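Local structure of farnesyl diphosphate synthase (Rhodobacter capsulatus, 3M0G) at the interface of chains A and B. The protein probably makes farnesyl diphosphate as a prenyltransferase of the FPP/GGPP synthase family, by magnesium-dependent condensation of isopentenyl diphosphate with an allylic diphosphate. Coordinates in Å, arbitrary orientation; residue numbers count along the deposited sequence, not the author numbering. Chains: chain A/B, Farnesyl diphosphate synthase.

The interface of chains A and B. Residues chain A 130-131, 134; chain B 130-131, 134.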
loop_
_atom_site.group_PDB
_atom_site.type_symbol
_atom_site.label_atom_id
_atom_site.label_comp_id
_atom_site.label_asym_id
_atom_site.label_seq_id
_atom_site.Cartn_x
_atom_site.Cartn_y
_atom_site.Cartn_z
ATOM N N ALA A 130 11.887 -9.369 -14.165
ATOM C CA ALA A 130 11.904 -8.884 -12.796
ATOM C C ALA A 130 12.419 -7.442 -12.704
ATOM O O ALA A 130 11.863 -6.640 -11.947
ATOM C CB ALA A 130 12.725 -9.826 -11.918
ATOM N N GLU A 131 13.451 -7.104 -13.490
ATOM C CA GLU A 131 13.995 -5.744 -13.480
ATOM C C GLU A 131 12.932 -4.726 -13.866
ATOM O O GLU A 131 12.819 -3.676 -13.238
ATOM C CB GLU A 131 15.240 -5.592 -14.367
ATOM C CG GLU A 131 16.542 -5.455 -13.574
ATOM C CD GLU A 131 17.339 -6.752 -13.449
ATOM O OE1 GLU A 131 18.577 -6.668 -13.286
ATOM O OE2 GLU A 131 16.749 -7.853 -13.530
ATOM N N VAL A 134 10.212 -4.502 -10.902
ATOM C CA VAL A 134 10.707 -3.705 -9.775
ATOM C C VAL A 134 10.741 -2.198 -10.093
ATOM O O VAL A 134 10.487 -1.371 -9.214
ATOM C CB VAL A 134 12.081 -4.221 -9.245
ATOM C CG1 VAL A 134 13.207 -3.842 -10.167
ATOM C CG2 VAL A 134 12.356 -3.710 -7.820
ATOM N N ALA B 130 16.997 -8.003 -8.693
ATOM C CA ALA B 130 15.605 -7.621 -8.989
ATOM C C ALA B 130 14.619 -8.771 -8.740
ATOM O O ALA B 130 13.450 -8.541 -8.337
ATOM C CB ALA B 130 15.484 -7.129 -10.435
ATOM N N GLU B 131 15.081 -9.991 -9.030
ATOM C CA GLU B 131 14.294 -11.211 -8.854
ATOM C C GLU B 131 13.894 -11.440 -7.391
ATOM O O GLU B 131 12.732 -11.731 -7.095
ATOM C CB GLU B 131 15.082 -12.417 -9.354
ATOM C CG GLU B 131 14.243 -13.427 -10.126
ATOM C CD GLU B 131 14.077 -13.059 -11.596
ATOM O OE1 GLU B 131 14.923 -12.304 -12.134
ATOM O OE2 GLU B 131 13.107 -13.545 -12.223
ATOM N N VAL B 134 11.430 -8.521 -6.286
ATOM C CA VAL B 134 10.034 -8.704 -6.664
ATOM C C VAL B 134 9.383 -9.804 -5.816
ATOM O O VAL B 134 8.228 -9.706 -5.504
ATOM C CB VAL B 134 9.851 -8.949 -8.185
ATOM C CG1 VAL B 134 10.222 -10.391 -8.589
ATOM C CG2 VAL B 134 8.416 -8.642 -8.601
#
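This is a small van der Waals patch, without polar bonds, of the two-fold symmetric interface between the two copies of the protein. It adds a small contact, 171 Å² of hidden surface in all, to a dimer that is probably biological, since synthases of this family commonly work as homodimers. A:Ala130 and B:Ala130 lie at the centre. Their methyls pass alongside each other, pointing in roughly opposite directions, with A:Ala130 CB 4.1 Å from B:Ala130 CB. Each methyl also sits under the carboxylate of the partner's glutamate. B:Ala130 CB lies over the flat face of the A:Glu131 carboxylate, 3.6 Å from CD and 3.4 Å from the oxygen OE2. In the twin contact, A:Ala130 CB faces the B:Glu131 carboxylate and lies 3.3 Å from its OE1. Both glutamate chains bend at the second torsion (chi2 99° in A:Glu131, 84° in B:Glu131), which folds the acid group over the opposing methyl. One turn further along the helix, A:Val134 CG1 lies 4.0 Å from B:Ala130 CB. This branch stands between the backbone N and the carbonyl carbon (chi1 75°) and meets the methyl with its flank. B:Val134 CG1 lies a little further, 4.2 Å, from A:Ala130 CB. No hydrogen bond or salt bridge crosses the patch, so van der Waals contact carries it. The two acids stay apart across the axis: A:Glu131 OE2 is 5.0 Å from B:Glu131 OE1. If both are charged, they would repel mildly. The nearby helix starts may ease this. In each chain, residues 130, 131 and 134 form the first turn of helix 130-144, just after the 3-10 helix 125-127, at one end of the mainly helical fold, where the two helix starts meet.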